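PDB 4EZA: Ras GTPase-activating-like protein IQGAP2 from Homo sapiens, which probably binds phosphoinositides through an atypical phosphoinositide-binding domain with a pseudo-C2 fold, the part of this GTPase-activating-like signalling protein modelled here. Local coordinates for residues N48-D52 against V64-L69; E74-L78 against K95-K99. All coordinates share one frame; numbering follows the deposited sequence.

Interaction 1 (N48-D52 against V64-L69)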
# COMPACT_ATOMS: atom_id res chain seq x y z
N ASN A 48 8.70 10.40 -5.35
CA ASN A 48 8.93 9.76 -6.65
C ASN A 48 8.35 8.36 -6.79
O ASN A 48 8.39 7.74 -7.86
CB ASN A 48 10.43 9.74 -6.95
CG ASN A 48 10.96 11.13 -7.22
OD1 ASN A 48 10.22 12.00 -7.69
ND2 ASN A 48 12.24 11.36 -6.94
N VAL A 49 7.81 7.85 -5.68
CA VAL A 49 7.08 6.59 -5.67
C VAL A 49 5.60 6.88 -5.53
O VAL A 49 5.20 7.69 -4.68
CB VAL A 49 7.55 5.66 -4.52
CG1 VAL A 49 6.62 4.49 -4.35
CG2 VAL A 49 8.99 5.20 -4.80
N THR A 50 4.79 6.22 -6.35
CA THR A 50 3.34 6.36 -6.27
C THR A 50 2.73 4.97 -6.18
O THR A 50 3.30 3.99 -6.67
CB THR A 50 2.77 7.16 -7.47
OG1 THR A 50 3.18 8.52 -7.36
CG2 THR A 50 1.24 7.12 -7.51
N PHE A 51 1.59 4.89 -5.52
CA PHE A 51 0.81 3.66 -5.45
C PHE A 51 -0.55 3.91 -6.04
O PHE A 51 -1.21 4.86 -5.66
CB PHE A 51 0.68 3.18 -4.01
CG PHE A 51 1.99 2.91 -3.37
CD1 PHE A 51 2.66 1.71 -3.60
CD2 PHE A 51 2.58 3.87 -2.55
CE1 PHE A 51 3.91 1.48 -3.03
CE2 PHE A 51 3.81 3.64 -1.98
CZ PHE A 51 4.48 2.45 -2.21
N ASP A 52 -0.93 3.09 -7.02
CA ASP A 52 -2.25 3.15 -7.65
C ASP A 52 -3.09 2.05 -7.04
O ASP A 52 -2.65 0.89 -7.01
CB ASP A 52 -2.18 2.89 -9.17
CG ASP A 52 -1.53 4.02 -9.96
OD1 ASP A 52 -1.16 5.06 -9.37
OD2 ASP A 52 -1.39 3.86 -11.20
N VAL A 64 -3.02 -3.32 -6.13
CA VAL A 64 -2.15 -2.20 -5.79
C VAL A 64 -0.90 -2.24 -6.65
O VAL A 64 -0.18 -3.23 -6.66
CB VAL A 64 -1.74 -2.17 -4.29
CG1 VAL A 64 -0.81 -0.98 -3.99
CG2 VAL A 64 -2.97 -2.14 -3.39
N ARG A 65 -0.65 -1.14 -7.37
CA ARG A 65 0.55 -1.04 -8.22
C ARG A 65 1.55 -0.06 -7.62
O ARG A 65 1.17 1.02 -7.15
CB ARG A 65 0.17 -0.54 -9.61
CG ARG A 65 -1.01 -1.24 -10.25
CD ARG A 65 -0.60 -2.57 -10.84
NE ARG A 65 -1.75 -3.29 -11.37
CZ ARG A 65 -2.13 -3.28 -12.65
NH1 ARG A 65 -1.45 -2.58 -13.54
NH2 ARG A 65 -3.19 -3.97 -13.03
N SER A 66 2.82 -0.46 -7.61
CA SER A 66 3.92 0.38 -7.13
C SER A 66 4.65 0.93 -8.33
O SER A 66 5.12 0.17 -9.18
CB SER A 66 4.87 -0.47 -6.26
OG SER A 66 6.00 0.28 -5.81
N LYS A 67 4.72 2.26 -8.40
CA LYS A 67 5.44 2.95 -9.49
C LYS A 67 6.61 3.77 -8.99
O LYS A 67 6.62 4.28 -7.88
CB LYS A 67 4.50 3.86 -10.27
CG LYS A 67 3.30 3.14 -10.84
CD LYS A 67 2.57 4.10 -11.77
CE LYS A 67 1.64 3.38 -12.70
NZ LYS A 67 0.75 4.37 -13.38
N PHE A 68 7.63 3.88 -9.84
CA PHE A 68 8.76 4.74 -9.56
C PHE A 68 8.95 5.58 -10.80
O PHE A 68 9.14 5.06 -11.90
CB PHE A 68 10.02 3.92 -9.25
CG PHE A 68 11.24 4.76 -9.06
CD1 PHE A 68 11.38 5.54 -7.91
CD2 PHE A 68 12.24 4.80 -10.03
CE1 PHE A 68 12.52 6.34 -7.72
CE2 PHE A 68 13.38 5.61 -9.84
CZ PHE A 68 13.51 6.37 -8.69
N LEU A 69 8.90 6.89 -10.61
CA LEU A 69 9.02 7.84 -11.71
C LEU A 69 8.07 7.45 -12.84
O LEU A 69 8.44 7.50 -14.02
CB LEU A 69 10.48 7.95 -12.20
CG LEU A 69 11.48 8.48 -11.17
CD1 LEU A 69 12.92 8.49 -11.72
CD2 LEU A 69 11.11 9.86 -10.64

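Interaction 2 (E74-L78 against K95-K99)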
# COMPACT_ATOMS: atom_id res chain seq x y z
N GLU A 74 6.07 -3.03 -9.43
CA GLU A 74 5.48 -4.20 -8.79
C GLU A 74 3.96 -4.08 -8.74
O GLU A 74 3.42 -2.99 -8.80
CB GLU A 74 6.03 -4.36 -7.37
CG GLU A 74 7.13 -5.38 -7.26
CD GLU A 74 8.36 -4.86 -6.55
OE1 GLU A 74 8.24 -4.34 -5.41
OE2 GLU A 74 9.46 -4.99 -7.13
N LYS A 75 3.30 -5.22 -8.60
CA LYS A 75 1.85 -5.26 -8.48
C LYS A 75 1.51 -6.35 -7.45
O LYS A 75 2.15 -7.40 -7.43
CB LYS A 75 1.26 -5.64 -9.84
CG LYS A 75 -0.24 -5.89 -9.91
CD LYS A 75 -0.64 -6.66 -11.20
CE LYS A 75 0.22 -6.36 -12.42
NZ LYS A 75 -0.18 -7.16 -13.62
N VAL A 76 0.53 -6.08 -6.59
CA VAL A 76 0.09 -7.04 -5.58
C VAL A 76 -1.43 -7.01 -5.46
O VAL A 76 -2.05 -5.96 -5.61
CB VAL A 76 0.76 -6.79 -4.19
CG1 VAL A 76 0.25 -5.50 -3.56
CG2 VAL A 76 0.56 -7.98 -3.24
N GLN A 77 -2.03 -8.17 -5.24
CA GLN A 77 -3.46 -8.23 -4.94
C GLN A 77 -3.65 -8.48 -3.47
O GLN A 77 -3.02 -9.37 -2.89
CB GLN A 77 -4.15 -9.27 -5.82
CG GLN A 77 -4.20 -8.82 -7.29
CD GLN A 77 -5.21 -9.56 -8.15
OE1 GLN A 77 -5.53 -9.11 -9.26
NE2 GLN A 77 -5.72 -10.68 -7.67
N LEU A 78 -4.52 -7.68 -2.87
CA LEU A 78 -4.83 -7.78 -1.45
C LEU A 78 -6.29 -8.11 -1.23
O LEU A 78 -7.18 -7.47 -1.79
CB LEU A 78 -4.48 -6.47 -0.72
CG LEU A 78 -3.04 -5.99 -0.89
CD1 LEU A 78 -2.92 -4.64 -0.23
CD2 LEU A 78 -2.03 -7.00 -0.26
N LYS A 95 4.93 -6.24 4.90
CA LYS A 95 5.69 -5.85 3.71
C LYS A 95 4.81 -6.07 2.49
O LYS A 95 4.77 -7.17 1.95
CB LYS A 95 6.99 -6.67 3.60
CG LYS A 95 8.00 -6.38 4.70
CD LYS A 95 8.54 -4.95 4.65
CE LYS A 95 9.66 -4.76 3.64
NZ LYS A 95 11.03 -5.17 4.11
N MET A 96 4.06 -5.02 2.12
CA MET A 96 3.10 -5.06 1.02
C MET A 96 3.82 -5.31 -0.31
O MET A 96 3.29 -6.01 -1.20
CB MET A 96 2.31 -3.75 0.99
CG MET A 96 1.34 -3.56 -0.17
SD MET A 96 0.43 -2.01 -0.03
CE MET A 96 1.66 -0.81 -0.48
N PHE A 97 5.02 -4.77 -0.42
CA PHE A 97 5.97 -5.13 -1.46
C PHE A 97 7.28 -5.47 -0.77
O PHE A 97 7.44 -5.22 0.42
CB PHE A 97 6.18 -3.99 -2.46
CG PHE A 97 4.93 -3.64 -3.22
CD1 PHE A 97 4.48 -4.46 -4.26
CD2 PHE A 97 4.20 -2.50 -2.91
CE1 PHE A 97 3.33 -4.13 -4.98
CE2 PHE A 97 3.03 -2.18 -3.62
CZ PHE A 97 2.61 -3.00 -4.66
N ASP A 98 8.21 -6.09 -1.51
CA ASP A 98 9.46 -6.57 -0.92
C ASP A 98 10.15 -5.50 -0.06
O ASP A 98 10.68 -5.82 0.99
CB ASP A 98 10.42 -7.07 -2.01
CG ASP A 98 10.29 -8.58 -2.26
OD1 ASP A 98 9.60 -9.28 -1.48
OD2 ASP A 98 10.90 -9.07 -3.24
N LYS A 99 10.11 -4.25 -0.51
CA LYS A 99 10.80 -3.16 0.15
C LYS A 99 9.85 -2.17 0.84
O LYS A 99 10.31 -1.19 1.41
CB LYS A 99 11.66 -2.39 -0.86
CG LYS A 99 12.81 -3.20 -1.53
CD LYS A 99 13.86 -2.31 -2.24
CE LYS A 99 13.41 -1.78 -3.63
NZ LYS A 99 14.54 -1.32 -4.54
O HOH W 1 9.63 -3.55 -3.37
O HOH W 2 7.59 -7.07 -4.00

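Interaction 1 (N48-D52 against V64-L69)
Thr-50 and Lys-67 exchange backbone bonds toward the open end of an antiparallel beta hairpin, strands 49-55 and 61-68, which forms the two inner strands of a four-stranded sheet in this pseudo-C2 domain. Lys-67 N reaches Thr-50 O at 2.8 Å, and Thr-50 N returns a bond to Lys-67 O at 3.1 Å. Asp-52 and Arg-65 form the next hydrogen-bonded pair. At the open end, just past strand 61-68, Leu-69 N bonds to Asn-48 O at 2.9 Å, nearly straight at 172°. Between the hydrogen-bonded pairs, CA hydrogens of Val-49 and Phe-51 point at Lys-67 O and Arg-65 O.

The side chains of Val-49, Phe-51, Ser-66 and Phe-68 share one face. Val-49 CG2 makes an apolar contact with the edge of the Phe-68 ring at CD1, 3.9 Å away, and CE1 of Phe-51 comes up to Ser-66 OG. Helix 26-32 and strand 93-97 cover the Phe-51 side chain.

Charge gathers on the other face. Arg-65 bends at chi2 (-79°) and leads away from strand 49-55, to salt bridges with Asp-63 and Glu-72, whereas Lys-67 stays extended beyond CG and runs to the carboxylate of Asp-52. There Lys-67 NZ meets the syn side of Asp-52 OD2 at 3.1 Å, 26° out of the carboxylate plane.

Interaction 2 (E74-L78 against K95-K99)
Glu-74 OE1 is gripped by two waters that tie it to the backbone of the facing turn. One water donates to Glu-74 OE1 at 2.6 Å and accepts from Lys-99 N; the other accepts from Asp-98 N at 2.7 Å and makes a weak bond to the same OE1. The carboxylate is thus linked to two successive backbone N-H groups without touching either directly.

Beneath this bridge the chain of Glu-74, bent at chi2 (129°), slides past the Phe-97 ring in the opposite direction, with the carboxylate and ring planes 47° apart. Glu-74 CB rests 3.5 Å from Phe-97 CD1, and Glu-74 OE1 comes within 3.6 Å of Phe-97 CB. The far end of the ring belongs to Val-76, whose CG1 lies 3.6 Å from Phe-97 CZ. That methyl sits between the backbone N and carbonyl carbon of Val-76 (chi1 69°), from where it also meets Met-96 CG at 4.1 Å. The carbonyl carbon of Lys-75 approaches the ring at its edge, in plane. Farther along, Leu-78 CD1 reaches Met-96 SD at 4.3 Å.

Met-96 and Phe-97 both face Val-100 in a classic beta bulge, where the chain turns a corner. The contact lays the corner of strand 93-97, from the three-stranded sheet, against outer strand 71-79 of the four-stranded sheet, with Phe-51 of strand 49-55 also packing on Met-96 and Phe-97.

Interactions 1 and 2 follow one another along the chain, their centres about 11 Å apart, and meet through the neighbouring strands 61-68 and 71-79. Two probable backbone hydrogen bonds join them directly: Ser-66 N to Glu-74 O and Val-64 N to Val-76 O, each 2.9 Å. Phe-97 extends the connection to the second sheet, its CZ lying 3.4 Å from Val-64 O. Phe-51, from interaction 1, packs on Met-96 and Phe-97 of interaction 2, so the two contacts share side chains between the sheets. On the charged face, Arg-65 NE packs 3.3 Å from Lys-75 CG.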